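Local atomic coordinates of GP37 (Pseudomonas phage phikz, PDB entry 5FT0), a protein that probably inhibits the bacterial RNA degradosome by acting on RNase E, serving the phage as a ribonuclease inhibitor. Residues N108-H113 against I128-G133; E208-F213 against L224-I229. All coordinates share one frame; numbering follows the deposited sequence.

Contact 1 of 2, residues N108-H113 against I128-G133; sequences NVVGIH and IEFMPG
Val-110 and Phe-130 meet at a ring edge: Val-110 CG2 lies beside its backbone N, with CG1 anti to it (chi1 174°), and Phe-130 CG is anti to its carbonyl carbon (chi1 -59°). Val-110 CG2 lies near the plane of the Phe-130 ring, at its edge, 4.0 Å from CE2. Val-110 also packs against Ile-128, CB to CB at 4.1 Å, the two being a hydrogen-bonded antiparallel pair. Their backbones exchange two bonds, Val-110 N to Ile-128 O at 2.8 Å and Ile-128 N to Val-110 O at 2.9 Å. A third runs from Phe-130 N to Asn-108 O at 2.8 Å; the same oxygen lies at the edge of the Phe-130 ring, 3.3 Å from CD2. Asn-108 and Pro-132 approach tip to tip, ND2 to CD at 4.1 Å, while Asn-108 OD1 accepts a hydrogen bond from Lys-84 NZ. Helix 87-98 covers Val-110, Ile-128 and Phe-130 through Ile-97, Val-96 and Ala-93. That apolar face is closed under the helix, while beside Val-109 the carboxylate of Glu-129 ties its strand to the next through a salt bridge with Lys-228: packing serves one side, charge the other.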
loop_
_atom_site.group_PDB
_atom_site.type_symbol
_atom_site.label_atom_id
_atom_site.label_comp_id
_atom_site.label_asym_id
_atom_site.label_seq_id
_atom_site.Cartn_x
_atom_site.Cartn_y
_atom_site.Cartn_z
ATOM N N ASN A 108 3.952 -13.017 -1.133
ATOM C CA ASN A 108 3.476 -14.253 -1.738
ATOM C C ASN A 108 3.128 -14.097 -3.212
ATOM O O ASN A 108 2.529 -15.009 -3.790
ATOM C CB ASN A 108 2.254 -14.769 -0.976
ATOM C CG ASN A 108 2.606 -15.310 0.395
ATOM O OD1 ASN A 108 3.615 -15.993 0.563
ATOM N ND2 ASN A 108 1.777 -15.001 1.386
ATOM N N VAL A 109 3.488 -12.977 -3.833
ATOM C CA VAL A 109 3.037 -12.644 -5.179
ATOM C C VAL A 109 4.231 -12.607 -6.122
ATOM O O VAL A 109 5.235 -11.941 -5.844
ATOM C CB VAL A 109 2.284 -11.303 -5.203
ATOM C CG1 VAL A 109 1.867 -10.958 -6.623
ATOM C CG2 VAL A 109 1.073 -11.359 -4.283
ATOM N N VAL A 110 4.117 -13.326 -7.234
ATOM C CA VAL A 110 5.001 -13.178 -8.382
ATOM C C VAL A 110 4.194 -12.516 -9.486
ATOM O O VAL A 110 3.100 -12.985 -9.827
ATOM C CB VAL A 110 5.565 -14.531 -8.848
ATOM C CG1 VAL A 110 6.364 -14.358 -10.131
ATOM C CG2 VAL A 110 6.426 -15.153 -7.757
ATOM N N GLY A 111 4.713 -11.424 -10.031
ATOM C CA GLY A 111 3.982 -10.711 -11.058
ATOM C C GLY A 111 4.781 -9.565 -11.629
ATOM O O GLY A 111 6.005 -9.511 -11.498
ATOM N N ILE A 112 4.063 -8.641 -12.265
ATOM C CA ILE A 112 4.657 -7.525 -12.994
ATOM C C ILE A 112 4.640 -6.294 -12.103
ATOM O O ILE A 112 3.584 -5.917 -11.578
ATOM C CB ILE A 112 3.901 -7.254 -14.307
ATOM C CG1 ILE A 112 3.710 -8.550 -15.102
ATOM C CG2 ILE A 112 4.631 -6.211 -15.137
ATOM C CD1 ILE A 112 4.999 -9.247 -15.445
ATOM N N HIS A 113 5.797 -5.657 -11.941
ATOM C CA HIS A 113 5.852 -4.424 -11.167
ATOM C C HIS A 113 5.098 -3.310 -11.879
ATOM O O HIS A 113 5.190 -3.157 -13.100
ATOM C CB HIS A 113 7.296 -3.990 -10.928
ATOM C CG HIS A 113 7.412 -2.691 -10.193
ATOM N ND1 HIS A 113 7.556 -1.482 -10.838
ATOM C CD2 HIS A 113 7.379 -2.410 -8.869
ATOM C CE1 HIS A 113 7.619 -0.512 -9.943
ATOM N NE2 HIS A 113 7.513 -1.048 -8.740
ATOM N N ILE A 128 1.369 -15.240 -10.389
ATOM C CA ILE A 128 1.338 -16.420 -9.533
ATOM C C ILE A 128 1.219 -15.941 -8.096
ATOM O O ILE A 128 2.017 -15.110 -7.647
ATOM C CB ILE A 128 2.593 -17.292 -9.709
ATOM C CG1 ILE A 128 2.783 -17.678 -11.177
ATOM C CG2 ILE A 128 2.499 -18.535 -8.842
ATOM C CD1 ILE A 128 4.112 -18.340 -11.460
ATOM N N GLU A 129 0.226 -16.454 -7.379
ATOM C CA GLU A 129 0.012 -16.088 -5.985
ATOM C C GLU A 129 0.086 -17.340 -5.123
ATOM O O GLU A 129 -0.680 -18.287 -5.328
ATOM C CB GLU A 129 -1.330 -15.379 -5.797
ATOM C CG GLU A 129 -1.600 -14.955 -4.361
ATOM C CD GLU A 129 -2.820 -14.064 -4.237
ATOM O OE1 GLU A 129 -3.303 -13.569 -5.279
ATOM O OE2 GLU A 129 -3.287 -13.848 -3.098
ATOM N N PHE A 130 1.013 -17.341 -4.169
ATOM C CA PHE A 130 1.086 -18.402 -3.177
ATOM C C PHE A 130 0.101 -18.106 -2.054
ATOM O O PHE A 130 0.058 -16.985 -1.539
ATOM C CB PHE A 130 2.505 -18.525 -2.624
ATOM C CG PHE A 130 3.542 -18.810 -3.673
ATOM C CD1 PHE A 130 3.849 -20.114 -4.026
ATOM C CD2 PHE A 130 4.209 -17.774 -4.308
ATOM C CE1 PHE A 130 4.802 -20.380 -4.989
ATOM C CE2 PHE A 130 5.161 -18.034 -5.273
ATOM C CZ PHE A 130 5.460 -19.339 -5.614
HETATM N N MSE A 131 -0.695 -19.104 -1.685
HETATM C CA MSE A 131 -1.729 -18.909 -0.676
HETATM C C MSE A 131 -1.676 -19.986 0.403
HETATM O O MSE A 131 -2.502 -20.903 0.413
HETATM C CB MSE A 131 -3.108 -18.891 -1.335
HETATM C CG MSE A 131 -3.239 -17.864 -2.457
HETATM SE SE MSE A 131 -4.945 -17.970 -3.394
HETATM C CE MSE A 131 -6.134 -17.456 -1.936
ATOM N N PRO A 132 -0.711 -19.872 1.316
ATOM C CA PRO A 132 -0.585 -20.879 2.376
ATOM C C PRO A 132 -1.773 -20.836 3.323
ATOM O O PRO A 132 -2.303 -19.769 3.639
ATOM C CB PRO A 132 0.714 -20.483 3.086
ATOM C CG PRO A 132 0.836 -19.021 2.840
ATOM C CD PRO A 132 0.272 -18.784 1.466
ATOM N N GLY A 133 -2.189 -22.016 3.774
ATOM C CA GLY A 133 -3.307 -22.138 4.684
ATOM C C GLY A 133 -4.674 -22.021 4.046
ATOM O O GLY A 133 -5.678 -22.037 4.770
#

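Contact 2 of 2, residues E208-F213 against L224-I229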
loop_
_atom_site.group_PDB
_atom_site.type_symbol
_atom_site.label_atom_id
_atom_site.label_comp_id
_atom_site.label_asym_id
_atom_site.label_seq_id
_atom_site.Cartn_x
_atom_site.Cartn_y
_atom_site.Cartn_z
ATOM N N GLU A 208 -8.410 -17.797 -13.951
ATOM C CA GLU A 208 -7.714 -18.135 -12.718
ATOM C C GLU A 208 -7.754 -19.642 -12.518
ATOM O O GLU A 208 -8.829 -20.251 -12.557
ATOM C CB GLU A 208 -8.336 -17.415 -11.515
ATOM C CG GLU A 208 -8.243 -15.898 -11.595
ATOM C CD GLU A 208 -8.865 -15.203 -10.398
ATOM O OE1 GLU A 208 -9.513 -15.886 -9.577
ATOM O OE2 GLU A 208 -8.702 -13.969 -10.276
ATOM N N VAL A 209 -6.586 -20.241 -12.310
ATOM C CA VAL A 209 -6.464 -21.668 -12.038
ATOM C C VAL A 209 -5.910 -21.826 -10.629
ATOM O O VAL A 209 -4.862 -21.257 -10.296
ATOM C CB VAL A 209 -5.571 -22.374 -13.070
ATOM C CG1 VAL A 209 -5.540 -23.867 -12.801
ATOM C CG2 VAL A 209 -6.068 -22.098 -14.481
ATOM N N TYR A 210 -6.612 -22.591 -9.803
ATOM C CA TYR A 210 -6.232 -22.815 -8.416
ATOM C C TYR A 210 -5.721 -24.237 -8.251
ATOM O O TYR A 210 -6.398 -25.194 -8.640
ATOM C CB TYR A 210 -7.415 -22.568 -7.477
ATOM C CG TYR A 210 -7.849 -21.121 -7.405
ATOM C CD1 TYR A 210 -8.592 -20.545 -8.428
ATOM C CD2 TYR A 210 -7.526 -20.334 -6.306
ATOM C CE1 TYR A 210 -8.990 -19.222 -8.367
ATOM C CE2 TYR A 210 -7.922 -19.011 -6.234
ATOM C CZ TYR A 210 -8.655 -18.460 -7.269
ATOM O OH TYR A 210 -9.053 -17.144 -7.205
ATOM N N PHE A 211 -4.530 -24.370 -7.676
ATOM C CA PHE A 211 -3.941 -25.661 -7.337
ATOM C C PHE A 211 -3.886 -25.758 -5.819
ATOM O O PHE A 211 -3.065 -25.090 -5.181
ATOM C CB PHE A 211 -2.546 -25.813 -7.945
ATOM C CG PHE A 211 -2.491 -25.569 -9.428
ATOM C CD1 PHE A 211 -2.327 -24.288 -9.931
ATOM C CD2 PHE A 211 -2.594 -26.623 -10.320
ATOM C CE1 PHE A 211 -2.273 -24.065 -11.293
ATOM C CE2 PHE A 211 -2.540 -26.404 -11.682
ATOM C CZ PHE A 211 -2.379 -25.124 -12.169
ATOM N N SER A 212 -4.751 -26.585 -5.241
ATOM C CA SER A 212 -4.846 -26.721 -3.796
ATOM C C SER A 212 -4.305 -28.072 -3.346
ATOM O O SER A 212 -4.342 -29.057 -4.089
ATOM C CB SER A 212 -6.289 -26.548 -3.323
ATOM O OG SER A 212 -6.710 -25.211 -3.509
ATOM N N PHE A 213 -3.799 -28.106 -2.115
ATOM C CA PHE A 213 -3.137 -29.286 -1.582
ATOM C C PHE A 213 -3.502 -29.454 -0.116
ATOM O O PHE A 213 -3.731 -28.477 0.601
ATOM C CB PHE A 213 -1.613 -29.191 -1.729
ATOM C CG PHE A 213 -1.159 -28.882 -3.127
ATOM C CD1 PHE A 213 -0.997 -29.895 -4.057
ATOM C CD2 PHE A 213 -0.894 -27.580 -3.510
ATOM C CE1 PHE A 213 -0.583 -29.615 -5.342
ATOM C CE2 PHE A 213 -0.476 -27.292 -4.796
ATOM C CZ PHE A 213 -0.322 -28.311 -5.713
ATOM N N LEU A 224 -2.721 -26.916 4.655
ATOM C CA LEU A 224 -3.360 -26.475 3.423
ATOM C C LEU A 224 -2.445 -25.507 2.691
ATOM O O LEU A 224 -1.764 -24.692 3.318
ATOM C CB LEU A 224 -4.707 -25.796 3.707
ATOM C CG LEU A 224 -5.754 -26.602 4.482
ATOM C CD1 LEU A 224 -7.000 -25.761 4.714
ATOM C CD2 LEU A 224 -6.098 -27.889 3.752
ATOM N N PHE A 225 -2.443 -25.591 1.362
ATOM C CA PHE A 225 -1.664 -24.680 0.538
ATOM C C PHE A 225 -2.312 -24.588 -0.835
ATOM O O PHE A 225 -2.695 -25.607 -1.417
ATOM C CB PHE A 225 -0.205 -25.139 0.404
ATOM C CG PHE A 225 0.745 -24.039 0.001
ATOM C CD1 PHE A 225 0.796 -23.586 -1.309
ATOM C CD2 PHE A 225 1.589 -23.465 0.934
ATOM C CE1 PHE A 225 1.669 -22.575 -1.674
ATOM C CE2 PHE A 225 2.467 -22.456 0.574
ATOM C CZ PHE A 225 2.504 -22.011 -0.730
ATOM N N THR A 226 -2.435 -23.365 -1.342
ATOM C CA THR A 226 -2.990 -23.121 -2.665
ATOM C C THR A 226 -2.036 -22.240 -3.458
ATOM O O THR A 226 -1.433 -21.311 -2.911
ATOM C CB THR A 226 -4.380 -22.457 -2.582
ATOM O OG1 THR A 226 -5.313 -23.364 -1.977
ATOM C CG2 THR A 226 -4.888 -22.078 -3.965
ATOM N N ILE A 227 -1.883 -22.556 -4.740
ATOM C CA ILE A 227 -1.184 -21.705 -5.692
ATOM C C ILE A 227 -2.197 -21.239 -6.724
ATOM O O ILE A 227 -2.893 -22.063 -7.330
ATOM C CB ILE A 227 -0.014 -22.441 -6.370
ATOM C CG1 ILE A 227 0.997 -22.915 -5.327
ATOM C CG2 ILE A 227 0.652 -21.541 -7.396
ATOM C CD1 ILE A 227 2.189 -23.622 -5.920
ATOM N N LYS A 228 -2.291 -19.928 -6.914
ATOM C CA LYS A 228 -3.185 -19.342 -7.903
ATOM C C LYS A 228 -2.362 -18.778 -9.048
ATOM O O LYS A 228 -1.376 -18.070 -8.819
ATOM C CB LYS A 228 -4.054 -18.238 -7.296
ATOM C CG LYS A 228 -5.000 -17.599 -8.312
ATOM C CD LYS A 228 -5.870 -16.514 -7.693
ATOM C CE LYS A 228 -5.089 -15.246 -7.435
ATOM N NZ LYS A 228 -5.963 -14.165 -6.901
ATOM N N ILE A 229 -2.762 -19.100 -10.274
ATOM C CA ILE A 229 -2.137 -18.572 -11.479
ATOM C C ILE A 229 -3.209 -17.853 -12.283
ATOM O O ILE A 229 -4.315 -18.379 -12.465
ATOM C CB ILE A 229 -1.471 -19.685 -12.306
ATOM C CG1 ILE A 229 -0.454 -20.434 -11.445
ATOM C CG2 ILE A 229 -0.791 -19.099 -13.537
ATOM C CD1 ILE A 229 0.175 -21.614 -12.136
#
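Tyr-210 and Lys-228 lie side by side and point the same way, with Lys-228 CG over one face of the phenol ring, near its rim. This CG stands 4.0 Å from the ring centroid in a CH-pi contact, and Lys-228 CD comes to 3.3 Å from Tyr-210 OH. The lysine has CG anti to the backbone N (chi1 180°); it bends at chi3 (75°), and its NZ forms a salt bridge with Glu-129. Thr-226 approaches the same ring differently, placing CG2 in plane at the edge, 3.9 Å from CD2. The Tyr-210 hydroxyl donates to Glu-208 OE1 at 2.7 Å, meeting it from above the carboxylate plane, while Glu-208 OE2 pairs with Arg-206. Farther along this face Ser-212 OG donates to Thr-226 OG1 at 2.8 Å across a non-hydrogen-bonded pair. Both hydroxyls have second partners, Val-136 N for the serine and Val-134 O for the threonine.

The other face carries Val-209, Phe-211, Phe-213, Phe-225, Ile-227 and Ile-229. Here Phe-211 and Ile-229 pack at a slant, CE1 to CD1 at 3.6 Å, and the Phe-213 ring turns its edge to Phe-225 O, 3.4 Å from CD2. Helix 158-187 lies over Phe-211, Phe-213, Phe-225 and Ile-227, with Tyr-180 and Phe-184 meeting the rings of Phe-225 and Phe-213, respectively. Paired backbone bonds link the strands; in the last pair Phe-225 N to Phe-213 O stretches to 3.3 Å. This antiparallel hairpin thus has two chemistries: an aromatic and aliphatic layer under a helix, and a polar face where the serine hydroxyl donates to the threonine and loop backbone atoms complete both. Glu-129 pairs with the lysine there, and Glu-208, near it but beyond salt-bridge distance, may add to the charge balance.

In the fold
Followed from the N terminus, the chain passes a four-stranded antiparallel sheet and helices 67-82 and 87-98 before contact 1 closes the hairpin of strands 109-115 and 122-132. After helix 140-146 and strand 149-151 come helix 158-187 and strand 197-202, and only then does contact 2 close the hairpin of strands 206-217 and 220-232. The two follow in series, neither nested nor crossed, yet their centres lie 10 Å apart in one seven-stranded antiparallel sheet. Strands 122-132 and 220-232 are the seam: the backbone N of Met-131 and Gly-133 probably hydrogen-bond to the O of Thr-226 and Leu-224, and Pro-132 packs on Phe-225. Distant parts of the sequence thus join as neighbours, backed by helices 87-98 and 158-187.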